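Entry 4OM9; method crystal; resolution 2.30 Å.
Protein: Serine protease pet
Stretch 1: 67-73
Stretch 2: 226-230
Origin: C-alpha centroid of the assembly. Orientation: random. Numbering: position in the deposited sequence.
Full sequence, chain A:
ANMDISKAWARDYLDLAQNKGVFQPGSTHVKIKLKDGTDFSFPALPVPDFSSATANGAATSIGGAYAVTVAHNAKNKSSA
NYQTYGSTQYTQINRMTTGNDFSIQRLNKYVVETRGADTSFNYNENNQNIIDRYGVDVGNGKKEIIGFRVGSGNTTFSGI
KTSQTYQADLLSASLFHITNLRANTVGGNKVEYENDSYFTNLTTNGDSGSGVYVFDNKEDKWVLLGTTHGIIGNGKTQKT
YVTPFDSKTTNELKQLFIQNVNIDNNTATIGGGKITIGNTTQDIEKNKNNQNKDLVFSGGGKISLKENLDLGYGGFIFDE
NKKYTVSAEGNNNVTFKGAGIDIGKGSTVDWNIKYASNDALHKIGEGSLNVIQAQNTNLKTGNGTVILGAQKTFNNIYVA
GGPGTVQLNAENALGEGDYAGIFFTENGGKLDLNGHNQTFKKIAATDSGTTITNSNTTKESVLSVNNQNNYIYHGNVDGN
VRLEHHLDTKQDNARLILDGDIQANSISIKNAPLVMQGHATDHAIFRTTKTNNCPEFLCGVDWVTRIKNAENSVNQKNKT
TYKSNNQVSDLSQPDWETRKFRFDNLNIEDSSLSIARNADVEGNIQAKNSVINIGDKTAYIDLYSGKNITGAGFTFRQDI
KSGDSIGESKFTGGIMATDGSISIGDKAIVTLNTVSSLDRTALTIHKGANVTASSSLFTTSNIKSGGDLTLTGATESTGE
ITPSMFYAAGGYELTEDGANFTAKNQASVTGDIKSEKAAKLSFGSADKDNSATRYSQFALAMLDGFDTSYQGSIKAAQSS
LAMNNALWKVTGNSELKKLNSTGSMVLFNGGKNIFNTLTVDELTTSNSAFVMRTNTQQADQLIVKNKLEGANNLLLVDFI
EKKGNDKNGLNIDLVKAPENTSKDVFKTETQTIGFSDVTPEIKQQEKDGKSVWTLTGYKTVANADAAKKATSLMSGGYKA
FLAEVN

Stretch 1 (67-73) AVTVAHN
Stretch 2 226-230: GTTHG

Residues 67-70 of Serine protease pet belong to a strand that begins earlier in the chain, and residues 226-230 lie within a second strand that extends beyond the stretch at both ends. The two run in the same direction, their axes crossing at -17° and approaching to 6.1 Å. Register is set by T69 and T227, whose CA atoms are 5.7 Å apart. Backbone torsions (phi/psi) are extended at A67 (-148/161), V68 (-130/140), T69 (-154/-152) and V70 (-117/156); the chain then turns through A71 (-73/-44), H72 (-79/12) and N73 (-81/-5). In the partner, G226 (172/-154), T227 (-133/146) and T228 (-72/122) are extended, H229 departs to -96/-46, and G230 returns to 179/-178. Together the stretches bury 261 Å².

A single hydrogen bond joins them, and it runs from side chain to backbone. T227, whose CA-to-CB bond points toward stretch 1, adopts the p rotamer (chi1 52°) and donates from OG1 to the carbonyl O of T69 at 2.9 Å. No backbone-to-backbone hydrogen bond spans the pair, so the threonine hydroxyl supplies the polar link. The CA-to-CB bond of T69 points away from stretch 2 (chi1 -173°, t), and OG1 is hydrogen-bonded elsewhere in the structure.

Van der Waals contacts from the two valines accompany this bond. The CA-to-CB bonds of V68 and V70 point toward stretch 2, as expected for alternate residues of a strand, while that of T69 between them points away. V68, in the t rotamer (chi1 170°), brings CG1 to 3.4 Å from T227 CG2, a close methyl-to-methyl contact. V70 has an off-rotamer chi1 of 120°, and its CG2 reaches several residues: it lies 3.7 Å from T227 OG1, 3.6 Å from T228 O and 4.1 Å from H229 CA. T228 takes part through its carbonyl O; its CA-to-CB bond points away (chi1 -59°, m), and its side chain comes no nearer than 6.2 Å to any atom of stretch 1.

The two histidines make an aromatic contact. The CA-to-CB bond of H72 points toward stretch 2, with chi1 79° (p) and chi2 -75°; the CA-to-CB bond of H229 points sideways, with chi1 171° (t) and chi2 82°. The rings form an offset edge-to-face pair, the edge of H72 directed to the face of H229, with centroids 5.7 Å apart and planes inclined at 62°. The nearest side-chain atoms, H72 CE1 and H229 ND1, are 4.4 Å apart. Closer still, H72 CE1 lies 3.4 Å from H229 O, which sits at the edge of the H72 ring, near its plane.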

# COMPACT_ATOMS: atom_id res chain seq x y z
N ALA A 67 10.91 -21.92 26.73
CA ALA A 67 10.00 -22.55 25.80
C ALA A 67 9.31 -23.71 26.50
O ALA A 67 9.79 -24.24 27.51
CB ALA A 67 10.73 -23.02 24.58
N VAL A 68 8.19 -24.12 25.93
CA VAL A 68 7.34 -25.15 26.50
C VAL A 68 7.02 -26.18 25.43
O VAL A 68 6.79 -25.84 24.26
CB VAL A 68 6.05 -24.55 27.08
CG1 VAL A 68 5.08 -25.62 27.43
CG2 VAL A 68 6.35 -23.76 28.32
N THR A 69 7.03 -27.44 25.82
CA THR A 69 6.73 -28.52 24.91
C THR A 69 6.17 -29.73 25.69
O THR A 69 5.54 -29.59 26.74
CB THR A 69 7.98 -28.88 24.09
OG1 THR A 69 7.64 -29.84 23.08
CG2 THR A 69 9.16 -29.43 24.98
N VAL A 70 6.38 -30.92 25.18
CA VAL A 70 5.93 -32.08 25.89
C VAL A 70 7.17 -32.89 26.25
O VAL A 70 8.22 -32.71 25.62
CB VAL A 70 4.89 -32.85 25.05
CG1 VAL A 70 5.32 -34.26 24.74
CG2 VAL A 70 3.55 -32.77 25.73
N ALA A 71 7.07 -33.72 27.30
CA ALA A 71 8.24 -34.41 27.89
C ALA A 71 8.77 -35.55 27.03
O ALA A 71 9.98 -35.68 26.86
CB ALA A 71 7.90 -34.94 29.31
N HIS A 72 7.87 -36.38 26.49
CA HIS A 72 8.32 -37.54 25.72
C HIS A 72 8.73 -37.14 24.30
O HIS A 72 8.94 -38.00 23.44
CB HIS A 72 7.24 -38.64 25.70
CG HIS A 72 6.11 -38.40 24.73
ND1 HIS A 72 5.11 -37.48 24.96
CD2 HIS A 72 5.82 -39.00 23.55
CE1 HIS A 72 4.25 -37.51 23.95
NE2 HIS A 72 4.66 -38.42 23.09
N ASN A 73 8.86 -35.84 24.08
CA ASN A 73 9.49 -35.33 22.86
C ASN A 73 11.01 -35.36 22.98
O ASN A 73 11.73 -35.06 22.03
CB ASN A 73 9.01 -33.90 22.56
CG ASN A 73 8.11 -33.83 21.34
OD1 ASN A 73 7.65 -34.86 20.84
ND2 ASN A 73 7.84 -32.62 20.87
N GLY A 226 -1.84 -25.06 26.46
CA GLY A 226 -0.91 -26.11 26.83
C GLY A 226 -0.20 -26.62 25.60
O GLY A 226 -0.09 -25.90 24.61
N THR A 227 0.25 -27.87 25.65
CA THR A 227 1.06 -28.46 24.59
C THR A 227 0.53 -29.83 24.24
O THR A 227 0.04 -30.58 25.10
CB THR A 227 2.56 -28.56 25.00
OG1 THR A 227 2.67 -29.23 26.26
CG2 THR A 227 3.13 -27.19 25.16
N THR A 228 0.64 -30.18 22.96
CA THR A 228 -0.04 -31.37 22.46
C THR A 228 0.59 -32.68 22.93
O THR A 228 1.76 -32.95 22.66
CB THR A 228 -0.07 -31.34 20.95
OG1 THR A 228 -0.76 -30.16 20.54
CG2 THR A 228 -0.79 -32.56 20.40
N HIS A 229 -0.21 -33.50 23.61
CA HIS A 229 0.27 -34.75 24.22
C HIS A 229 0.07 -36.01 23.38
O HIS A 229 0.97 -36.83 23.29
CB HIS A 229 -0.41 -34.97 25.57
CG HIS A 229 -0.12 -36.32 26.15
ND1 HIS A 229 1.04 -36.60 26.84
CD2 HIS A 229 -0.84 -37.47 26.13
CE1 HIS A 229 1.03 -37.86 27.22
NE2 HIS A 229 -0.10 -38.42 26.81
N GLY A 230 -1.12 -36.18 22.82
CA GLY A 230 -1.38 -37.37 22.01
C GLY A 230 -2.78 -37.45 21.44
O GLY A 230 -3.58 -36.54 21.63